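Local coordinates for protein octenoyl-CoA reductase/carboxylase (Streptomyces sp., PDB 4A0S) that reductively carboxylates 2-octenoyl-CoA with NADPH, supplying an unusual extender unit for cinnabaramide polyketide biosynthesis, at residues L50-V55 and Y388-A393; N77-A82 and E395-V400. One frame throughout, in Å; residues are numbered along the deposited sequence.

Both contacts belong to the GroES-like catalytic part of a medium-chain dehydrogenase/reductase fold, and they illustrate how packing continues from a ligand pocket to the outer part of a domain. Interaction 2, a buried helix crossing, stands beside the pocket: Asn77 and Trp80 meet octanoyl-CoA, and the side chain of Val400 lies about 4 Å from bound NADP. Interaction 1 lies further out, away from the annotated sites, its centre 12 Å from that of interaction 2. The two touch directly. Leu50 CD1 packs on Cys397 CB at 3.6 Å, while Tyr388 CD1 meets Ala396 CB at 3.6 Å, and strand 384-389 leads into helix 393-401 in sequence.

Interaction 1: residues L50-V55 and Y388-A393; sequences LRLGEV and YPLAEA
Leu52 and Ala391 mark the nearest approach of the two backbones, their CA atoms 7.3 Å apart, with no hydrogen bond passing between the segments. On one side the chain turns a corner at Gly53, between the short strands 51-52 and 54-56; on the other, the end of strand 384-389 runs through a 3-10 turn at 390-391 and then into helix 393-401, with Glu392 at the N-cap position. Two backbone hydrogen bonds, Glu392 N to Pro389 O and Ala393 N to Leu390 O, close that turn and hold the backbone of Leu390 and Ala391 against Leu52. The contact is carried by Leu52, whose two methyl branches divide the work. CD1 rests against Leu390 CG at 3.7 Å, and CD2 lies 3.7 Å from Ala391 CA and equally near the carbonyl oxygen of Leu390. The CB of Leu52 points toward the turn, and a chi1 of -171°, with CG opposite the backbone N, lays the branches there, meeting Leu390 at a slant. In the medium-chain dehydrogenase/reductase fold this joins two sheets of the catalytic domain: strands 51-52 and 54-56 pair with strand 24-31, whereas strand 384-389 runs parallel to 408-412. Leu390 is buried and also packs on Val411, but Leu52 and Ala391 remain exposed, placing this apolar patch at the domain surface. Nearby, Arg51 forms a salt bridge with Asp34.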
ATOM      1  N   LEU A  50     -37.208  -8.516  21.719  1.00 26.52           N
ATOM      2  CA  LEU A  50     -37.384  -7.098  21.416  1.00 25.81           C
ATOM      3  C   LEU A  50     -38.526  -6.481  22.201  1.00 26.50           C
ATOM      4  O   LEU A  50     -39.609  -7.058  22.283  1.00 27.22           O
ATOM      5  CB  LEU A  50     -37.572  -6.885  19.919  1.00 25.18           C
ATOM      6  CG  LEU A  50     -36.259  -7.042  19.145  1.00 24.28           C
ATOM      7  CD1 LEU A  50     -36.497  -7.016  17.639  1.00 23.54           C
ATOM      8  CD2 LEU A  50     -35.227  -5.971  19.547  1.00 22.56           C
ATOM      9  N   ARG A  51     -38.259  -5.331  22.810  1.00 26.50           N
ATOM     10  CA  ARG A  51     -39.261  -4.583  23.566  1.00 27.32           C
ATOM     11  C   ARG A  51     -39.375  -3.217  22.935  1.00 26.42           C
ATOM     12  O   ARG A  51     -38.386  -2.691  22.420  1.00 25.59           O
ATOM     13  CB  ARG A  51     -38.861  -4.410  25.033  1.00 27.99           C
ATOM     14  CG  ARG A  51     -38.317  -5.660  25.734  1.00 31.86           C
ATOM     15  CD  ARG A  51     -39.407  -6.584  26.265  1.00 36.82           C
ATOM     16  NE  ARG A  51     -38.914  -7.961  26.374  1.00 40.71           N
ATOM     17  CZ  ARG A  51     -39.680  -9.036  26.580  1.00 41.69           C
ATOM     18  NH1 ARG A  51     -40.993  -8.911  26.717  1.00 42.91           N
ATOM     19  NH2 ARG A  51     -39.128 -10.243  26.654  1.00 42.21           N
ATOM     20  N   LEU A  52     -40.581  -2.658  22.936  1.00 26.14           N
ATOM     21  CA  LEU A  52     -40.741  -1.277  22.535  1.00 25.49           C
ATOM     22  C   LEU A  52     -41.407  -0.531  23.664  1.00 25.97           C
ATOM     23  O   LEU A  52     -42.540  -0.834  24.037  1.00 26.37           O
ATOM     24  CB  LEU A  52     -41.557  -1.149  21.253  1.00 25.54           C
ATOM     25  CG  LEU A  52     -41.596   0.250  20.641  1.00 25.35           C
ATOM     26  CD1 LEU A  52     -40.222   0.659  20.120  1.00 23.96           C
ATOM     27  CD2 LEU A  52     -42.619   0.254  19.501  1.00 25.63           C
ATOM     28  N   GLY A  53     -40.683   0.442  24.209  1.00 25.45           N
ATOM     29  CA  GLY A  53     -41.199   1.243  25.305  1.00 25.95           C
ATOM     30  C   GLY A  53     -40.248   2.371  25.632  1.00 25.59           C
ATOM     31  O   GLY A  53     -39.137   2.475  25.052  1.00 24.36           O
ATOM     32  N   GLU A  54     -40.700   3.217  26.556  1.00 25.90           N
ATOM     33  CA  GLU A  54     -39.942   4.364  27.004  1.00 25.58           C
ATOM     34  C   GLU A  54     -38.698   3.931  27.758  1.00 25.14           C
ATOM     35  O   GLU A  54     -38.732   3.037  28.597  1.00 25.86           O
ATOM     36  CB  GLU A  54     -40.800   5.273  27.890  1.00 26.68           C
ATOM     37  CG  GLU A  54     -42.016   5.908  27.198  1.00 28.92           C
ATOM     38  CD  GLU A  54     -41.639   6.847  26.060  1.00 30.08           C
ATOM     39  OE1 GLU A  54     -40.918   7.835  26.312  1.00 30.89           O
ATOM     40  OE2 GLU A  54     -42.067   6.602  24.909  1.00 32.45           O
ATOM     41  N   VAL A  55     -37.585   4.573  27.440  1.00 23.61           N
ATOM     42  CA  VAL A  55     -36.362   4.353  28.168  1.00 23.19           C
ATOM     43  C   VAL A  55     -35.856   5.723  28.605  1.00 23.15           C
ATOM     44  O   VAL A  55     -36.170   6.728  27.968  1.00 22.77           O
ATOM     45  CB  VAL A  55     -35.276   3.622  27.314  1.00 22.25           C
ATOM     46  CG1 VAL A  55     -35.721   2.218  26.932  1.00 22.11           C
ATOM     47  CG2 VAL A  55     -34.942   4.433  26.086  1.00 20.67           C
ATOM     48  N   TYR A 388     -40.800  -0.342   7.803  1.00 19.88           N
ATOM     49  CA  TYR A 388     -41.713  -0.660   8.879  1.00 20.37           C
ATOM     50  C   TYR A 388     -41.708   0.510   9.824  1.00 20.60           C
ATOM     51  O   TYR A 388     -40.661   1.145   9.999  1.00 20.39           O
ATOM     52  CB  TYR A 388     -41.227  -1.890   9.640  1.00 20.14           C
ATOM     53  CG  TYR A 388     -41.411  -3.160   8.892  1.00 21.08           C
ATOM     54  CD1 TYR A 388     -40.519  -3.536   7.889  1.00 20.46           C
ATOM     55  CD2 TYR A 388     -42.492  -3.996   9.171  1.00 22.44           C
ATOM     56  CE1 TYR A 388     -40.701  -4.706   7.180  1.00 21.30           C
ATOM     57  CE2 TYR A 388     -42.681  -5.171   8.477  1.00 22.72           C
ATOM     58  CZ  TYR A 388     -41.785  -5.521   7.485  1.00 22.77           C
ATOM     59  OH  TYR A 388     -41.972  -6.692   6.800  1.00 22.50           O
ATOM     60  N   PRO A 389     -42.857   0.800  10.445  1.00 21.19           N
ATOM     61  CA  PRO A 389     -42.818   1.752  11.532  1.00 21.34           C
ATOM     62  C   PRO A 389     -42.062   1.152  12.703  1.00 21.26           C
ATOM     63  O   PRO A 389     -41.937  -0.087  12.819  1.00 20.95           O
ATOM     64  CB  PRO A 389     -44.286   1.901  11.911  1.00 22.03           C
ATOM     65  CG  PRO A 389     -44.895   0.596  11.548  1.00 21.94           C
ATOM     66  CD  PRO A 389     -44.207   0.210  10.279  1.00 21.77           C
ATOM     67  N   LEU A 390     -41.560   2.029  13.564  1.00 21.56           N
ATOM     68  CA  LEU A 390     -40.926   1.579  14.790  1.00 21.65           C
ATOM     69  C   LEU A 390     -41.831   0.592  15.542  1.00 22.21           C
ATOM     70  O   LEU A 390     -41.341  -0.401  16.081  1.00 22.07           O
ATOM     71  CB  LEU A 390     -40.532   2.770  15.675  1.00 21.77           C
ATOM     72  CG  LEU A 390     -39.622   2.378  16.849  1.00 21.97           C
ATOM     73  CD1 LEU A 390     -38.366   1.598  16.403  1.00 22.57           C
ATOM     74  CD2 LEU A 390     -39.261   3.594  17.648  1.00 22.62           C
ATOM     75  N   ALA A 391     -43.135   0.875  15.559  1.00 22.83           N
ATOM     76  CA  ALA A 391     -44.143  -0.010  16.169  1.00 23.53           C
ATOM     77  C   ALA A 391     -43.940  -1.464  15.756  1.00 23.76           C
ATOM     78  O   ALA A 391     -44.167  -2.387  16.544  1.00 23.69           O
ATOM     79  CB  ALA A 391     -45.538   0.439  15.767  1.00 24.11           C
ATOM     80  N   GLU A 392     -43.498  -1.656  14.516  1.00 23.32           N
ATOM     81  CA  GLU A 392     -43.337  -2.987  13.974  1.00 23.77           C
ATOM     82  C   GLU A 392     -41.885  -3.354  13.749  1.00 22.94           C
ATOM     83  O   GLU A 392     -41.597  -4.211  12.930  1.00 23.01           O
ATOM     84  CB  GLU A 392     -44.108  -3.098  12.660  1.00 24.05           C
ATOM     85  CG  GLU A 392     -45.596  -2.841  12.821  1.00 25.79           C
ATOM     86  CD  GLU A 392     -46.292  -2.651  11.479  1.00 28.82           C
ATOM     87  OE1 GLU A 392     -45.913  -3.347  10.512  1.00 28.84           O
ATOM     88  OE2 GLU A 392     -47.192  -1.783  11.393  1.00 30.25           O
ATOM     89  N   ALA A 393     -40.973  -2.700  14.471  1.00 22.41           N
ATOM     90  CA  ALA A 393     -39.538  -2.950  14.304  1.00 21.66           C
ATOM     91  C   ALA A 393     -39.158  -4.382  14.653  1.00 21.47           C
ATOM     92  O   ALA A 393     -38.263  -4.958  14.041  1.00 20.87           O
ATOM     93  CB  ALA A 393     -38.718  -1.961  15.125  1.00 21.35           C
TER

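Interaction 2: residues N77-A82 and E395-V400; sequences NTVWSA and EACRVV. With CO8 (octanoyl-coenzyme A), chain E.
Val79 and Cys397 meet in a buried, mainly apolar helix-helix packing with no hydrogen bond between the segments, where helix 76-82 crosses helix 393-401 beside the ligand pocket. The segment axes approach to 9.3 Å at a signed crossing angle of -103°, so the helices lie nearly at right angles and touch over a short patch. Val79 CG2 is the central group: it meets Cys397 SG at 3.7 Å, the carbonyl oxygen of Cys397 at 3.6 Å and Val400 CG1 at 3.8 Å. The sulfur, opposite its own backbone N (chi1 -158°), also reaches Thr78 CG2 at 3.9 Å, and Val46 packs against both Val79 and Cys397. In this medium-chain dehydrogenase/reductase fold the crossing probably backs the cleft between the GroES-like and Rossmann parts, since Trp80 and Val400 line the NADP pocket and Asn77 and Trp80 that of octanoyl-CoA. Trp80 CD1 lies 3.4 Å from C2P of octanoyl-CoA, obliquely to the indole ring, while NE1 hydrogen-bonds to NADP O2D. Asn77 CB approaches the thioester oxygen O1' at 3.3 Å; Asn77 ND2 hydrogen-bonds to Ser115 OG and lies beside acyl carbon C3'. Replacing Asn77 with an alanine keeps CB but removes the amide, and would probably leave Ser115 OG without this partner and open a gap beside C3'. Within the helix, Ser81 OG and Ser81 N reach Asn77 O from opposite faces of the carbonyl plane, the hydroxyl at 2.8 Å.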
ATOM      1  N   ASN A  77     -26.795  -7.150  12.938  1.00 17.40           N
ATOM      2  CA  ASN A  77     -26.369  -7.080  14.331  1.00 17.93           C
ATOM      3  C   ASN A  77     -27.546  -6.831  15.283  1.00 18.05           C
ATOM      4  O   ASN A  77     -27.505  -7.245  16.444  1.00 18.23           O
ATOM      5  CB  ASN A  77     -25.203  -6.096  14.569  1.00 17.70           C
ATOM      6  CG  ASN A  77     -25.593  -4.626  14.354  1.00 19.04           C
ATOM      7  OD1 ASN A  77     -26.674  -4.315  13.875  1.00 21.86           O
ATOM      8  ND2 ASN A  77     -24.691  -3.716  14.716  1.00 19.60           N
ATOM      9  N   THR A  78     -28.591  -6.190  14.762  1.00 17.91           N
ATOM     10  CA  THR A  78     -29.842  -5.993  15.483  1.00 18.45           C
ATOM     11  C   THR A  78     -30.441  -7.348  15.786  1.00 19.36           C
ATOM     12  O   THR A  78     -30.844  -7.615  16.918  1.00 20.15           O
ATOM     13  CB  THR A  78     -30.845  -5.148  14.658  1.00 18.26           C
ATOM     14  OG1 THR A  78     -30.166  -4.006  14.115  1.00 18.10           O
ATOM     15  CG2 THR A  78     -32.046  -4.694  15.532  1.00 18.06           C
ATOM     16  N   VAL A  79     -30.498  -8.195  14.761  1.00 19.76           N
ATOM     17  CA  VAL A  79     -30.887  -9.593  14.898  1.00 20.71           C
ATOM     18  C   VAL A  79     -29.987 -10.354  15.877  1.00 21.21           C
ATOM     19  O   VAL A  79     -30.504 -11.014  16.774  1.00 21.52           O
ATOM     20  CB  VAL A  79     -30.887 -10.319  13.532  1.00 20.91           C
ATOM     21  CG1 VAL A  79     -31.244 -11.794  13.691  1.00 22.22           C
ATOM     22  CG2 VAL A  79     -31.820  -9.615  12.547  1.00 20.49           C
ATOM     23  N   TRP A  80     -28.666 -10.285  15.697  1.00 21.10           N
ATOM     24  CA  TRP A  80     -27.753 -10.946  16.628  1.00 21.79           C
ATOM     25  C   TRP A  80     -28.049 -10.486  18.055  1.00 21.38           C
ATOM     26  O   TRP A  80     -28.138 -11.313  18.953  1.00 21.77           O
ATOM     27  CB  TRP A  80     -26.281 -10.641  16.321  1.00 21.83           C
ATOM     28  CG  TRP A  80     -25.768 -11.134  15.014  1.00 23.32           C
ATOM     29  CD1 TRP A  80     -25.088 -10.405  14.080  1.00 23.17           C
ATOM     30  CD2 TRP A  80     -25.899 -12.451  14.478  1.00 23.39           C
ATOM     31  NE1 TRP A  80     -24.771 -11.192  13.002  1.00 22.16           N
ATOM     32  CE2 TRP A  80     -25.266 -12.448  13.214  1.00 23.63           C
ATOM     33  CE3 TRP A  80     -26.499 -13.630  14.936  1.00 24.65           C
ATOM     34  CZ2 TRP A  80     -25.199 -13.589  12.402  1.00 25.79           C
ATOM     35  CZ3 TRP A  80     -26.438 -14.766  14.138  1.00 26.25           C
ATOM     36  CH2 TRP A  80     -25.787 -14.738  12.883  1.00 28.03           C
ATOM     37  N   SER A  81     -28.191  -9.168  18.244  1.00 20.53           N
ATOM     38  CA  SER A  81     -28.537  -8.575  19.547  1.00 20.92           C
ATOM     39  C   SER A  81     -29.757  -9.208  20.165  1.00 21.44           C
ATOM     40  O   SER A  81     -29.735  -9.622  21.323  1.00 22.08           O
ATOM     41  CB  SER A  81     -28.887  -7.092  19.413  1.00 19.95           C
ATOM     42  OG  SER A  81     -27.780  -6.339  19.033  1.00 21.86           O
ATOM     43  N   ALA A  82     -30.845  -9.208  19.404  1.00 21.28           N
ATOM     44  CA  ALA A  82     -32.126  -9.690  19.892  1.00 22.12           C
ATOM     45  C   ALA A  82     -32.123 -11.195  20.137  1.00 23.15           C
ATOM     46  O   ALA A  82     -32.989 -11.721  20.831  1.00 24.14           O
ATOM     47  CB  ALA A  82     -33.215  -9.309  18.938  1.00 21.68           C
ATOM     48  N   GLU A 395     -40.943  -7.054  14.011  1.00 22.14           N
ATOM     49  CA  GLU A 395     -41.286  -7.802  12.813  1.00 22.61           C
ATOM     50  C   GLU A 395     -40.240  -7.550  11.759  1.00 22.24           C
ATOM     51  O   GLU A 395     -39.755  -8.482  11.127  1.00 22.28           O
ATOM     52  CB  GLU A 395     -42.652  -7.360  12.288  1.00 23.13           C
ATOM     53  CG  GLU A 395     -43.121  -8.096  11.042  1.00 24.32           C
ATOM     54  CD  GLU A 395     -43.172  -9.599  11.230  1.00 26.57           C
ATOM     55  OE1 GLU A 395     -43.400 -10.076  12.369  1.00 27.34           O
ATOM     56  OE2 GLU A 395     -42.963 -10.306  10.229  1.00 29.70           O
ATOM     57  N   ALA A 396     -39.881  -6.282  11.584  1.00 22.01           N
ATOM     58  CA  ALA A 396     -38.830  -5.912  10.636  1.00 21.50           C
ATOM     59  C   ALA A 396     -37.588  -6.734  10.918  1.00 21.10           C
ATOM     60  O   ALA A 396     -37.003  -7.318  10.019  1.00 20.92           O
ATOM     61  CB  ALA A 396     -38.536  -4.431  10.716  1.00 21.11           C
ATOM     62  N   CYS A 397     -37.217  -6.804  12.189  1.00 21.44           N
ATOM     63  CA  CYS A 397     -36.084  -7.597  12.640  1.00 21.52           C
ATOM     64  C   CYS A 397     -36.254  -9.083  12.331  1.00 21.65           C
ATOM     65  O   CYS A 397     -35.349  -9.727  11.791  1.00 21.10           O
ATOM     66  CB  CYS A 397     -35.886  -7.390  14.129  1.00 21.84           C
ATOM     67  SG  CYS A 397     -34.248  -7.789  14.654  1.00 24.36           S
ATOM     68  N   ARG A 398     -37.432  -9.611  12.661  1.00 21.87           N
ATOM     69  CA  ARG A 398     -37.776 -10.986  12.343  1.00 22.12           C
ATOM     70  C   ARG A 398     -37.651 -11.226  10.846  1.00 21.93           C
ATOM     71  O   ARG A 398     -37.154 -12.263  10.417  1.00 22.43           O
ATOM     72  CB  ARG A 398     -39.208 -11.268  12.807  1.00 22.78           C
ATOM     73  CG  ARG A 398     -39.707 -12.679  12.561  1.00 23.38           C
ATOM     74  CD  ARG A 398     -38.906 -13.677  13.365  1.00 24.70           C
ATOM     75  NE  ARG A 398     -39.495 -15.006  13.313  1.00 27.15           N
ATOM     76  CZ  ARG A 398     -38.879 -16.116  13.708  1.00 27.10           C
ATOM     77  NH1 ARG A 398     -37.636 -16.065  14.174  1.00 27.02           N
ATOM     78  NH2 ARG A 398     -39.507 -17.282  13.621  1.00 26.87           N
ATOM     79  N   VAL A 399     -38.113 -10.278  10.047  1.00 21.58           N
ATOM     80  CA  VAL A 399     -38.011 -10.414   8.595  1.00 21.41           C
ATOM     81  C   VAL A 399     -36.567 -10.685   8.200  1.00 20.73           C
ATOM     82  O   VAL A 399     -36.290 -11.644   7.492  1.00 20.72           O
ATOM     83  CB  VAL A 399     -38.569  -9.165   7.862  1.00 21.20           C
ATOM     84  CG1 VAL A 399     -37.995  -9.066   6.445  1.00 20.98           C
ATOM     85  CG2 VAL A 399     -40.104  -9.198   7.836  1.00 21.56           C
ATOM     86  N   VAL A 400     -35.657  -9.837   8.677  1.00 19.90           N
ATOM     87  CA  VAL A 400     -34.233 -10.002   8.410  1.00 19.81           C
ATOM     88  C   VAL A 400     -33.699 -11.292   9.012  1.00 19.98           C
ATOM     89  O   VAL A 400     -32.961 -12.017   8.364  1.00 19.82           O
ATOM     90  CB  VAL A 400     -33.410  -8.793   8.908  1.00 19.45           C
ATOM     91  CG1 VAL A 400     -31.886  -9.082   8.792  1.00 19.26           C
ATOM     92  CG2 VAL A 400     -33.794  -7.566   8.109  1.00 18.82           C
TER
HETATM   93  N1A CO8 E1446     -23.862 -14.493  28.615  1.00 37.18           N
HETATM   94  C2A CO8 E1446     -23.126 -13.564  29.227  1.00 37.68           C
HETATM   95  N3A CO8 E1446     -21.842 -13.397  28.928  1.00 37.23           N
HETATM   96  C4A CO8 E1446     -21.268 -14.178  27.985  1.00 37.02           C
HETATM   97  C5A CO8 E1446     -22.001 -15.155  27.322  1.00 36.86           C
HETATM   98  C6A CO8 E1446     -23.342 -15.305  27.663  1.00 37.56           C
HETATM   99  N6A CO8 E1446     -24.091 -16.225  27.047  1.00 36.85           N
HETATM  100  N7A CO8 E1446     -21.190 -15.760  26.453  1.00 36.58           N
HETATM  101  C8A CO8 E1446     -19.988 -15.190  26.565  1.00 36.56           C
HETATM  102  N9A CO8 E1446     -20.036 -14.227  27.500  1.00 36.67           N
HETATM  103  C1B CO8 E1446     -18.944 -13.330  27.966  1.00 35.04           C
HETATM  104  C2B CO8 E1446     -17.973 -14.073  28.889  1.00 35.72           C
HETATM  105  O2B CO8 E1446     -17.555 -13.205  29.967  1.00 34.78           O
HETATM  106  C3B CO8 E1446     -16.817 -14.357  27.934  1.00 36.12           C
HETATM  107  O3B CO8 E1446     -15.597 -14.497  28.647  1.00 37.88           O
HETATM  108  P3B CO8 E1446     -15.075 -16.015  28.857  1.00 40.91           P
HETATM  109  O7A CO8 E1446     -14.795 -16.180  30.453  1.00 41.58           O
HETATM  110  O8A CO8 E1446     -16.317 -17.069  28.618  1.00 40.06           O
HETATM  111  O9A CO8 E1446     -13.924 -16.333  27.987  1.00 40.39           O
HETATM  112  C4B CO8 E1446     -16.790 -13.121  27.042  1.00 34.18           C
HETATM  113  O4B CO8 E1446     -18.175 -12.811  26.835  1.00 34.78           O
HETATM  114  C5B CO8 E1446     -16.274 -13.439  25.633  1.00 32.21           C
HETATM  115  O5B CO8 E1446     -16.399 -12.265  24.802  1.00 29.83           O
HETATM  116  P1A CO8 E1446     -15.372 -11.004  25.019  1.00 27.22           P
HETATM  117  O1A CO8 E1446     -15.812  -9.868  23.895  1.00 29.32           O
HETATM  118  O2A CO8 E1446     -15.419 -10.391  26.384  1.00 27.39           O
HETATM  119  O3A CO8 E1446     -13.861 -11.607  24.771  1.00 26.23           O
HETATM  120  P2A CO8 E1446     -13.000 -11.702  23.377  1.00 24.16           P
HETATM  121  O4A CO8 E1446     -12.201 -13.083  23.427  1.00 25.52           O
HETATM  122  O5A CO8 E1446     -12.092 -10.533  23.134  1.00 24.15           O
HETATM  123  O6A CO8 E1446     -14.083 -11.886  22.169  1.00 24.75           O
HETATM  124  CBP CO8 E1446     -15.124 -11.455  19.982  1.00 20.75           C
HETATM  125  CCP CO8 E1446     -13.903 -11.220  20.904  1.00 22.49           C
HETATM  126  CDP CO8 E1446     -15.062 -12.933  19.557  1.00 17.06           C
HETATM  127  CEP CO8 E1446     -14.938 -10.580  18.742  1.00 19.72           C
HETATM  128  CAP CO8 E1446     -16.445 -11.109  20.749  1.00 20.73           C
HETATM  129  OAP CO8 E1446     -16.416  -9.791  21.386  1.00 23.80           O
HETATM  130  C9P CO8 E1446     -17.737 -11.277  19.903  1.00 21.53           C
HETATM  131  O9P CO8 E1446     -18.158 -12.415  19.664  1.00 20.79           O
HETATM  132  N8P CO8 E1446     -18.357 -10.144  19.501  1.00 22.54           N
HETATM  133  C7P CO8 E1446     -19.654 -10.159  18.760  1.00 24.24           C
HETATM  134  C6P CO8 E1446     -19.545  -9.927  17.227  1.00 28.55           C
HETATM  135  C5P CO8 E1446     -20.514 -10.896  16.508  1.00 29.28           C
HETATM  136  O5P CO8 E1446     -20.353 -12.109  16.611  1.00 32.30           O
HETATM  137  N4P CO8 E1446     -21.609 -10.442  15.901  1.00 30.23           N
HETATM  138  C3P CO8 E1446     -21.972  -9.091  15.489  1.00 27.46           C
HETATM  139  C2P CO8 E1446     -21.903  -9.217  13.960  1.00 25.73           C
HETATM  140  S1P CO8 E1446     -20.714  -8.030  13.229  1.00 19.43           S
HETATM  141  C1' CO8 E1446     -21.859  -6.877  12.637  1.00 20.58           C
HETATM  142  O1' CO8 E1446     -23.022  -7.181  12.311  1.00 23.01           O
HETATM  143  C2' CO8 E1446     -21.369  -5.589  12.590  1.00 17.30           C
HETATM  144  C3' CO8 E1446     -22.105  -4.519  12.134  1.00 14.75           C
HETATM  145  C4' CO8 E1446     -21.508  -3.254  12.087  1.00 12.30           C
HETATM  146  C5' CO8 E1446     -20.233  -3.086  12.900  1.00  8.34           C
HETATM  147  C6' CO8 E1446     -19.897  -1.581  12.805  1.00  3.78           C
HETATM  148  C7' CO8 E1446     -18.520  -1.344  13.359  1.00  2.00           C
HETATM  149  C8' CO8 E1446     -18.281   0.169  13.377  1.00  2.00           C